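PDB 5NJI: Phthiocerol/phenolphthiocerol synthesis polyketide synthase type I PpsC from Mycobacterium tuberculosis, which probably dehydrates beta-hydroxyacyl thioester intermediates through its dehydratase domain while the chains of phthiocerol-type lipids are built. Local coordinates for residues A[264-269]-A[310-315]; A[97-102]-A[139-144]. The protein carries 1 engineered substitution. One frame throughout, in Å; residues are numbered along the deposited sequence.

In the fold
Interaction 2 closes first along the chain and interaction 1 follows it, the two lying in series with their centres about 10 Å apart. Strands 136-146, 93-100, 262-272 and 306-317 run side by side in that order, all antiparallel, so the two contacts are successive ladders. Strands 93-100 and 262-272 join them: the backbones of Leu-98 and Leu-100 pair with those of Phe-267 and Val-265. This seam is consistent with the double hot-dog fold of polyketide synthase dehydratases, where the N-terminal and C-terminal halves meet edge to edge. The acyl-CoA ligand lies across it, its pantetheine amides hydrogen-bonded to Pro-264 and Leu-100.

Interaction 1: residues A[264-269]-A[310-315]; sequences PVRFAG and VDEVEM. With 8Z2 (~{S}-[2-[3-[[(2~{R})-4-[[[(2~{R},3~{S},4~{R},5~{R})-5-(6-aminopurin-9-yl)-4-oxidanyl-3-phosphonooxy-oxolan-2-yl]methoxy-oxidanyl-phosphoryl]oxy-oxidanyl-phosphoryl]oxy-3,3-dimethyl-2-oxidanyl-butanoyl]amino]propanoylamino]ethyl] (~{E})-dodec-2-enethioate), chain B.
Val-265 and Arg-266 both turn their backbone N-H toward the one carbonyl of Glu-314, which makes a classic beta bulge in an otherwise regular antiparallel pair. The bond from Val-265 N to Glu-314 O is short (2.8 Å) and nearly straight, whereas that from Arg-266 N is weak. The extra residue shifts the register, so that Pro-264 stands beside Met-315 as a non-hydrogen-bonded pair, where no N-H is needed for pairing with 310-315. The Pro-264 carbonyl instead receives NP1 of the acyl-CoA ligand, with its O 3.0 Å from that nitrogen, and CD of the ring rests against the start of the acyl chain.

Phe-267 and Val-313 lie alongside each other on the buried face. CG2 of Val-313, anti to its backbone N, reaches CE1 of the Phe-267 ring at 3.6 Å, and Leu-233 of helix 226-234 also packs on that ring. The other face is polar. Arg-266 reaches out extended, and its NH1 makes a long salt bridge of 4.0 Å to OE1 of Glu-312, which lies at the guanidinium edge with the two planes 49° apart. A water that accepts from NH1 and donates to OE1 closes the gap. Glu-314 OE2 instead forms a salt bridge with Arg-292. At the far end Asp-311 N bonds Gly-269 O (2.9 Å). Gly-269 has a positive phi (67°), readily adopted without a CB, and Asp-311 OD2 is hydrogen-bonded to His-271 NE2.

The bulged ladder is consistent with the C-terminal hot-dog half of a polyketide synthase dehydratase, its Pro-264 end lining the acyl-CoA pocket.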
loop_
_atom_site.group_PDB
_atom_site.type_symbol
_atom_site.label_atom_id
_atom_site.label_comp_id
_atom_site.label_asym_id
_atom_site.label_seq_id
_atom_site.Cartn_x
_atom_site.Cartn_y
_atom_site.Cartn_z
ATOM N N PRO A 264 -7.999 3.916 -3.525
ATOM C CA PRO A 264 -7.544 4.644 -2.348
ATOM C C PRO A 264 -7.050 6.019 -2.723
ATOM O O PRO A 264 -6.361 6.191 -3.734
ATOM C CB PRO A 264 -6.407 3.774 -1.804
ATOM C CG PRO A 264 -6.614 2.441 -2.400
ATOM C CD PRO A 264 -7.194 2.701 -3.744
ATOM N N VAL A 265 -7.415 6.996 -1.894
ATOM C CA VAL A 265 -6.933 8.364 -2.044
ATOM C C VAL A 265 -6.214 8.865 -0.807
ATOM O O VAL A 265 -5.504 9.876 -0.891
ATOM C CB VAL A 265 -8.073 9.329 -2.416
ATOM C CG1 VAL A 265 -8.617 8.996 -3.798
ATOM C CG2 VAL A 265 -9.185 9.296 -1.377
ATOM N N ARG A 266 -6.359 8.207 0.337
ATOM C CA ARG A 266 -5.686 8.625 1.551
ATOM C C ARG A 266 -5.522 7.434 2.482
ATOM O O ARG A 266 -6.425 6.601 2.610
ATOM C CB ARG A 266 -6.483 9.733 2.237
ATOM C CG ARG A 266 -5.833 10.405 3.406
ATOM C CD ARG A 266 -6.586 11.730 3.709
ATOM N NE ARG A 266 -5.958 12.517 4.769
ATOM C CZ ARG A 266 -6.118 12.269 6.063
ATOM N NH1 ARG A 266 -6.877 11.258 6.449
ATOM N NH2 ARG A 266 -5.523 13.027 6.976
ATOM N N PHE A 267 -4.367 7.361 3.122
ATOM C CA PHE A 267 -4.136 6.449 4.226
ATOM C C PHE A 267 -3.849 7.290 5.451
ATOM O O PHE A 267 -3.229 8.354 5.349
ATOM C CB PHE A 267 -2.952 5.502 3.997
ATOM C CG PHE A 267 -3.073 4.604 2.790
ATOM C CD1 PHE A 267 -3.874 3.483 2.798
ATOM C CD2 PHE A 267 -2.318 4.852 1.664
ATOM C CE1 PHE A 267 -3.956 2.661 1.681
ATOM C CE2 PHE A 267 -2.388 4.027 0.555
ATOM C CZ PHE A 267 -3.215 2.932 0.570
ATOM N N ALA A 268 -4.321 6.847 6.606
ATOM C CA ALA A 268 -3.915 7.480 7.846
ATOM C C ALA A 268 -3.574 6.400 8.857
ATOM O O ALA A 268 -4.282 5.399 8.961
ATOM C CB ALA A 268 -5.002 8.392 8.398
ATOM N N GLY A 269 -2.479 6.598 9.581
ATOM C CA GLY A 269 -2.105 5.664 10.625
ATOM C C GLY A 269 -1.712 4.317 10.055
ATOM O O GLY A 269 -2.370 3.303 10.317
ATOM N N VAL A 310 -3.538 -0.702 9.309
ATOM C CA VAL A 310 -3.918 0.539 8.638
ATOM C C VAL A 310 -5.172 1.072 9.316
ATOM O O VAL A 310 -6.253 0.479 9.187
ATOM C CB VAL A 310 -4.158 0.323 7.139
ATOM C CG1 VAL A 310 -4.492 1.646 6.468
ATOM C CG2 VAL A 310 -2.961 -0.310 6.512
ATOM N N ASP A 311 -5.043 2.208 10.019
ATOM C CA ASP A 311 -6.166 2.753 10.784
ATOM C C ASP A 311 -7.277 3.270 9.875
ATOM O O ASP A 311 -8.465 3.078 10.166
ATOM C CB ASP A 311 -5.691 3.893 11.701
ATOM C CG ASP A 311 -4.764 3.448 12.836
ATOM O OD1 ASP A 311 -4.713 2.256 13.207
ATOM O OD2 ASP A 311 -4.093 4.347 13.396
ATOM N N GLU A 312 -6.921 3.992 8.808
ATOM C CA GLU A 312 -7.891 4.488 7.844
ATOM C C GLU A 312 -7.363 4.339 6.436
ATOM O O GLU A 312 -6.261 4.807 6.127
ATOM C CB GLU A 312 -8.224 5.971 8.062
ATOM C CG GLU A 312 -8.863 6.275 9.394
ATOM C CD GLU A 312 -9.106 7.766 9.597
ATOM O OE1 GLU A 312 -8.764 8.556 8.693
ATOM O OE2 GLU A 312 -9.636 8.147 10.659
ATOM N N VAL A 313 -8.170 3.749 5.574
ATOM C CA VAL A 313 -7.941 3.819 4.142
ATOM C C VAL A 313 -9.191 4.444 3.544
ATOM O O VAL A 313 -10.288 3.873 3.618
ATOM C CB VAL A 313 -7.618 2.454 3.515
ATOM C CG1 VAL A 313 -8.607 1.421 3.909
ATOM C CG2 VAL A 313 -7.515 2.562 1.971
ATOM N N GLU A 314 -9.028 5.626 2.985
ATOM C CA GLU A 314 -10.129 6.382 2.410
ATOM C C GLU A 314 -10.137 6.170 0.907
ATOM O O GLU A 314 -9.103 6.340 0.255
ATOM C CB GLU A 314 -9.970 7.863 2.739
ATOM C CG GLU A 314 -11.000 8.774 2.136
ATOM C CD GLU A 314 -10.781 10.210 2.594
ATOM O OE1 GLU A 314 -10.051 10.413 3.591
ATOM O OE2 GLU A 314 -11.354 11.118 1.970
ATOM N N MET A 315 -11.281 5.761 0.363
ATOM C CA MET A 315 -11.391 5.438 -1.047
ATOM C C MET A 315 -12.438 6.305 -1.730
ATOM O O MET A 315 -13.472 6.640 -1.148
ATOM C CB MET A 315 -11.697 3.955 -1.216
ATOM C CG MET A 315 -10.587 3.145 -0.560
ATOM S SD MET A 315 -10.589 1.432 -0.945
ATOM C CE MET A 315 -11.965 0.935 0.085
HETATM C C2 8Z2 B . -3.420 18.805 -0.975
HETATM C C4 8Z2 B . -4.847 18.658 -2.827
HETATM C C5 8Z2 B . -4.238 19.686 -3.369
HETATM C C6 8Z2 B . -3.258 20.295 -2.750
HETATM C C8 8Z2 B . -5.753 19.105 -4.726
HETATM C C10 8Z2 B . -12.879 -2.224 -3.037
HETATM C C11 8Z2 B . -14.062 -1.915 -2.212
HETATM C C12 8Z2 B . -15.206 -1.528 -3.069
HETATM N N9 8Z2 B . -5.749 18.259 -3.699
HETATM N N7 8Z2 B . -4.780 19.933 -4.534
HETATM N N3 8Z2 B . -4.458 18.194 -1.625
HETATM N N1 8Z2 B . -2.827 19.889 -1.555
HETATM N N6 8Z2 B . -2.751 21.306 -3.411
HETATM C "C1'" 8Z2 B . -6.440 17.017 -2.958
HETATM C "C2'" 8Z2 B . -7.380 17.761 -2.087
HETATM O "O2'" 8Z2 B . -7.111 17.060 -0.880
HETATM C "C3'" 8Z2 B . -8.793 17.538 -2.837
HETATM O "O3'" 8Z2 B . -9.713 18.585 -2.411
HETATM C "C4'" 8Z2 B . -8.736 15.881 -2.637
HETATM O "O4'" 8Z2 B . -7.344 15.704 -3.176
HETATM C "C5'" 8Z2 B . -9.600 14.840 -3.331
HETATM O "O5'" 8Z2 B . -9.499 14.783 -4.704
HETATM P P1 8Z2 B . -9.741 15.881 -5.664
HETATM O O11 8Z2 B . -8.386 16.419 -5.699
HETATM O O12 8Z2 B . -10.555 17.035 -5.205
HETATM O O6 8Z2 B . -10.265 15.351 -7.199
HETATM P P2 8Z2 B . -9.248 15.361 -8.452
HETATM O O21 8Z2 B . -7.950 16.239 -8.201
HETATM O O22 8Z2 B . -9.552 15.668 -9.790
HETATM O O7 8Z2 B . -8.964 13.755 -8.347
HETATM C CPA 8Z2 B . -9.667 12.758 -7.586
HETATM C CPB 8Z2 B . -8.908 11.445 -7.916
HETATM C CP8 8Z2 B . -7.432 11.684 -7.550
HETATM C CP7 8Z2 B . -9.436 10.273 -7.153
HETATM C CP9 8Z2 B . -9.042 11.174 -9.410
HETATM O OP3 8Z2 B . -7.421 11.969 -6.208
HETATM C CP6 8Z2 B . -6.488 10.488 -7.840
HETATM O OP2 8Z2 B . -6.374 10.116 -8.952
HETATM N NP2 8Z2 B . -5.709 10.061 -6.857
HETATM C CP5 8Z2 B . -4.719 9.012 -6.945
HETATM C CP4 8Z2 B . -5.338 7.689 -6.534
HETATM C CP3 8Z2 B . -4.253 6.595 -6.656
HETATM O OP1 8Z2 B . -3.334 6.746 -7.385
HETATM N NP1 8Z2 B . -4.399 5.503 -5.945
HETATM C CP2 8Z2 B . -3.432 4.447 -5.948
HETATM C CP1 8Z2 B . -3.522 3.613 -7.175
HETATM S S 8Z2 B . -5.084 2.679 -7.223
HETATM P P3 8Z2 B . -9.189 20.217 -2.815
HETATM O O31 8Z2 B . -8.622 20.000 -4.391
HETATM O O32 8Z2 B . -8.031 20.715 -2.194
HETATM O O33 8Z2 B . -10.154 21.320 -2.852
HETATM C CA1 8Z2 B . -4.835 1.597 -6.166
HETATM C CA2 8Z2 B . -5.931 0.613 -5.994
HETATM O OA1 8Z2 B . -3.881 1.435 -5.474
HETATM C CA3 8Z2 B . -5.766 -0.421 -4.951
HETATM C CA4 8Z2 B . -6.880 -1.365 -4.756
HETATM C CA5 8Z2 B . -6.733 -2.212 -3.518
HETATM C CA6 8Z2 B . -7.947 -3.113 -3.352
HETATM C CA7 8Z2 B . -9.160 -2.328 -2.801
HETATM C CA8 8Z2 B . -10.478 -3.033 -3.051
HETATM C CA9 8Z2 B . -11.670 -2.482 -2.221
HETATM O O HOH W 1 -7.497 11.054 8.959
#

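Interaction 2: residues A[97-102]-A[139-144]; sequences ELDLRQ and HATATV. With 8Z2 (~{S}-[2-[3-[[(2~{R})-4-[[[(2~{R},3~{S},4~{R},5~{R})-5-(6-aminopurin-9-yl)-4-oxidanyl-3-phosphonooxy-oxolan-2-yl]methoxy-oxidanyl-phosphoryl]oxy-oxidanyl-phosphoryl]oxy-3,3-dimethyl-2-oxidanyl-butanoyl]amino]propanoylamino]ethyl] (~{E})-dodec-2-enethioate), chain B.
Leu-100 and Ala-140 meet on the tightly packed face of this antiparallel ladder, CD2 of the leucine lying 4.0 Å from CB of the alanine. Leu-98, in the conformer given, continues the apolar row beside Ala-142. The small alanine methyls fit beside the leucines under helix 70-84, and the backbones add a CA-H...O contact from Ala-140 CA to Asp-99 O (3.1 Å). Between these pairs Asp-99 and Thr-141 exchange two backbone hydrogen bonds, Asp-99 N reaching Thr-141 O at 2.8 Å.

The opposite face, with Glu-97, Asp-99, Thr-141 and Thr-143, is looser and wet. With chi1 at 57°, the Thr-141 hydroxyl sits between its backbone N and carbonyl carbon and turns to two waters; OG1 is 2.9 Å from the one that donates to Asp-99 OD2. Arg-101 is modelled in two conformers; in the one given, its NH1 donates to the other water and its guanidinium lies with a face over the ligand's adenine, a placement best taken as tentative.

Beyond the end of strand 93-100, Gln-102 O accepts from His-139 ND1 at 2.9 Å. The acceptor lies in the ring plane, but the donor stands 54° out of the carbonyl plane, and NE2 bonds Thr-129, so both ring nitrogens are used. Leu-100 O accepts the ligand's NP2 at 3.0 Å.

Helix 70-84 covers the apolar face through Tyr-73 and Ala-77, while strand 122-130 continues the sheet beyond 139-144 and strand 262-272 beyond 97-102.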
loop_
_atom_site.group_PDB
_atom_site.type_symbol
_atom_site.label_atom_id
_atom_site.label_comp_id
_atom_site.label_asym_id
_atom_site.label_seq_id
_atom_site.Cartn_x
_atom_site.Cartn_y
_atom_site.Cartn_z
ATOM N N GLU A 97 -0.057 10.209 7.708
ATOM C CA GLU A 97 -0.986 10.559 6.654
ATOM C C GLU A 97 -0.280 10.392 5.319
ATOM O O GLU A 97 0.882 10.770 5.171
ATOM C CB GLU A 97 -1.472 12.009 6.810
ATOM C CG GLU A 97 -2.456 12.515 5.781
ATOM C CD GLU A 97 -2.701 14.008 5.922
ATOM O OE1 GLU A 97 -2.203 14.607 6.900
ATOM O OE2 GLU A 97 -3.388 14.585 5.053
ATOM N N LEU A 98 -0.980 9.799 4.366
ATOM C CA LEU A 98 -0.464 9.728 3.010
ATOM C C LEU A 98 -1.596 10.079 2.068
ATOM O O LEU A 98 -2.661 9.461 2.103
ATOM C CB LEU A 98 0.108 8.349 2.688
ATOM C CG LEU A 98 0.870 8.307 1.362
ATOM C CD1 LEU A 98 1.921 7.230 1.404
ATOM C CD2 LEU A 98 -0.063 8.083 0.186
ATOM N N ASP A 99 -1.359 11.075 1.252
ATOM C CA ASP A 99 -2.332 11.518 0.337
ATOM C C ASP A 99 -1.961 11.056 -1.106
ATOM O O ASP A 99 -0.941 11.447 -1.531
ATOM C CB ASP A 99 -2.466 13.064 0.338
ATOM C CG ASP A 99 -2.978 13.620 1.719
ATOM O OD1 ASP A 99 -3.955 13.125 2.204
ATOM O OD2 ASP A 99 -2.481 14.569 2.272
ATOM N N LEU A 100 -2.862 10.377 -1.819
ATOM C CA LEU A 100 -2.622 9.891 -3.189
ATOM C C LEU A 100 -3.339 10.915 -4.090
ATOM O O LEU A 100 -4.524 10.872 -4.218
ATOM C CB LEU A 100 -3.176 8.461 -3.398
ATOM C CG LEU A 100 -2.544 7.460 -2.425
ATOM C CD1 LEU A 100 -3.160 6.086 -2.502
ATOM C CD2 LEU A 100 -1.029 7.398 -2.688
ATOM N N ARG A 101 -2.607 11.901 -4.569
ATOM C CA ARG A 101 -3.203 12.978 -5.355
ATOM C C ARG A 101 -3.479 12.724 -6.957
ATOM O O ARG A 101 -4.319 13.334 -7.451
ATOM C CB ARG A 101 -2.277 14.184 -5.119
ATOM C CG ARG A 101 -1.693 14.237 -3.669
ATOM C CD ARG A 101 -1.621 15.586 -2.960
ATOM N NE ARG A 101 -1.617 16.670 -3.942
ATOM C CZ ARG A 101 -0.875 17.803 -3.808
ATOM N NH1 ARG A 101 -0.113 17.936 -2.659
ATOM N NH2 ARG A 101 -0.894 18.776 -4.835
ATOM N N GLN A 102 -2.598 11.994 -7.609
ATOM C CA GLN A 102 -2.735 11.730 -9.026
ATOM C C GLN A 102 -2.182 10.380 -9.409
ATOM O O GLN A 102 -1.153 10.038 -9.023
ATOM C CB GLN A 102 -2.064 12.854 -9.859
ATOM C CG GLN A 102 -2.230 12.641 -11.356
ATOM C CD GLN A 102 -1.793 13.834 -12.226
ATOM O OE1 GLN A 102 -1.822 14.936 -11.759
ATOM N NE2 GLN A 102 -1.443 13.609 -13.470
ATOM N N HIS A 139 2.398 13.208 -7.244
ATOM C CA HIS A 139 1.510 12.056 -7.180
ATOM C C HIS A 139 1.070 11.723 -5.776
ATOM O O HIS A 139 -0.046 11.232 -5.592
ATOM C CB HIS A 139 2.186 10.830 -7.803
ATOM C CG HIS A 139 2.413 10.988 -9.265
ATOM N ND1 HIS A 139 1.407 10.830 -10.191
ATOM C CD2 HIS A 139 3.515 11.353 -9.961
ATOM C CE1 HIS A 139 1.879 11.084 -11.400
ATOM N NE2 HIS A 139 3.158 11.396 -11.287
ATOM N N ALA A 140 1.908 11.965 -4.777
ATOM C CA ALA A 140 1.572 11.613 -3.414
ATOM C C ALA A 140 2.392 12.478 -2.479
ATOM O O ALA A 140 3.485 12.919 -2.821
ATOM C CB ALA A 140 1.831 10.128 -3.130
ATOM N N THR A 141 1.844 12.703 -1.291
ATOM C CA THR A 141 2.546 13.338 -0.193
ATOM C C THR A 141 2.333 12.491 1.043
ATOM O O THR A 141 1.310 11.814 1.163
ATOM C CB THR A 141 2.045 14.760 0.079
ATOM O OG1 THR A 141 0.635 14.728 0.330
ATOM C CG2 THR A 141 2.318 15.650 -1.095
ATOM N N ALA A 142 3.308 12.505 1.955
ATOM C CA ALA A 142 3.161 11.722 3.173
ATOM C C ALA A 142 3.819 12.431 4.344
ATOM O O ALA A 142 4.845 13.098 4.201
ATOM C CB ALA A 142 3.763 10.325 3.053
ATOM N N THR A 143 3.205 12.290 5.510
ATOM C CA THR A 143 3.838 12.664 6.764
ATOM C C THR A 143 4.264 11.390 7.476
ATOM O O THR A 143 3.431 10.514 7.754
ATOM C CB THR A 143 2.892 13.489 7.633
ATOM O OG1 THR A 143 2.537 14.686 6.946
ATOM C CG2 THR A 143 3.572 13.848 8.934
ATOM N N VAL A 144 5.554 11.288 7.767
ATOM C CA VAL A 144 6.142 10.133 8.428
ATOM C C VAL A 144 6.622 10.555 9.807
ATOM O O VAL A 144 7.198 11.635 9.975
ATOM C CB VAL A 144 7.303 9.548 7.602
ATOM C CG1 VAL A 144 7.955 8.375 8.300
ATOM C CG2 VAL A 144 6.819 9.147 6.206
HETATM C C2 8Z2 B . -3.420 18.805 -0.975
HETATM C C4 8Z2 B . -4.847 18.658 -2.827
HETATM C C5 8Z2 B . -4.238 19.686 -3.369
HETATM C C6 8Z2 B . -3.258 20.295 -2.750
HETATM C C8 8Z2 B . -5.753 19.105 -4.726
HETATM C C10 8Z2 B . -12.879 -2.224 -3.037
HETATM C C11 8Z2 B . -14.062 -1.915 -2.212
HETATM C C12 8Z2 B . -15.206 -1.528 -3.069
HETATM N N9 8Z2 B . -5.749 18.259 -3.699
HETATM N N7 8Z2 B . -4.780 19.933 -4.534
HETATM N N3 8Z2 B . -4.458 18.194 -1.625
HETATM N N1 8Z2 B . -2.827 19.889 -1.555
HETATM N N6 8Z2 B . -2.751 21.306 -3.411
HETATM C "C1'" 8Z2 B . -6.440 17.017 -2.958
HETATM C "C2'" 8Z2 B . -7.380 17.761 -2.087
HETATM O "O2'" 8Z2 B . -7.111 17.060 -0.880
HETATM C "C3'" 8Z2 B . -8.793 17.538 -2.837
HETATM O "O3'" 8Z2 B . -9.713 18.585 -2.411
HETATM C "C4'" 8Z2 B . -8.736 15.881 -2.637
HETATM O "O4'" 8Z2 B . -7.344 15.704 -3.176
HETATM C "C5'" 8Z2 B . -9.600 14.840 -3.331
HETATM O "O5'" 8Z2 B . -9.499 14.783 -4.704
HETATM P P1 8Z2 B . -9.741 15.881 -5.664
HETATM O O11 8Z2 B . -8.386 16.419 -5.699
HETATM O O12 8Z2 B . -10.555 17.035 -5.205
HETATM O O6 8Z2 B . -10.265 15.351 -7.199
HETATM P P2 8Z2 B . -9.248 15.361 -8.452
HETATM O O21 8Z2 B . -7.950 16.239 -8.201
HETATM O O22 8Z2 B . -9.552 15.668 -9.790
HETATM O O7 8Z2 B . -8.964 13.755 -8.347
HETATM C CPA 8Z2 B . -9.667 12.758 -7.586
HETATM C CPB 8Z2 B . -8.908 11.445 -7.916
HETATM C CP8 8Z2 B . -7.432 11.684 -7.550
HETATM C CP7 8Z2 B . -9.436 10.273 -7.153
HETATM C CP9 8Z2 B . -9.042 11.174 -9.410
HETATM O OP3 8Z2 B . -7.421 11.969 -6.208
HETATM C CP6 8Z2 B . -6.488 10.488 -7.840
HETATM O OP2 8Z2 B . -6.374 10.116 -8.952
HETATM N NP2 8Z2 B . -5.709 10.061 -6.857
HETATM C CP5 8Z2 B . -4.719 9.012 -6.945
HETATM C CP4 8Z2 B . -5.338 7.689 -6.534
HETATM C CP3 8Z2 B . -4.253 6.595 -6.656
HETATM O OP1 8Z2 B . -3.334 6.746 -7.385
HETATM N NP1 8Z2 B . -4.399 5.503 -5.945
HETATM C CP2 8Z2 B . -3.432 4.447 -5.948
HETATM C CP1 8Z2 B . -3.522 3.613 -7.175
HETATM S S 8Z2 B . -5.084 2.679 -7.223
HETATM P P3 8Z2 B . -9.189 20.217 -2.815
HETATM O O31 8Z2 B . -8.622 20.000 -4.391
HETATM O O32 8Z2 B . -8.031 20.715 -2.194
HETATM O O33 8Z2 B . -10.154 21.320 -2.852
HETATM C CA1 8Z2 B . -4.835 1.597 -6.166
HETATM C CA2 8Z2 B . -5.931 0.613 -5.994
HETATM O OA1 8Z2 B . -3.881 1.435 -5.474
HETATM C CA3 8Z2 B . -5.766 -0.421 -4.951
HETATM C CA4 8Z2 B . -6.880 -1.365 -4.756
HETATM C CA5 8Z2 B . -6.733 -2.212 -3.518
HETATM C CA6 8Z2 B . -7.947 -3.113 -3.352
HETATM C CA7 8Z2 B . -9.160 -2.328 -2.801
HETATM C CA8 8Z2 B . -10.478 -3.033 -3.051
HETATM C CA9 8Z2 B . -11.670 -2.482 -2.221
HETATM O O HOH W 2 0.138 13.971 3.102
HETATM O O HOH W 3 -0.998 16.662 -0.218
#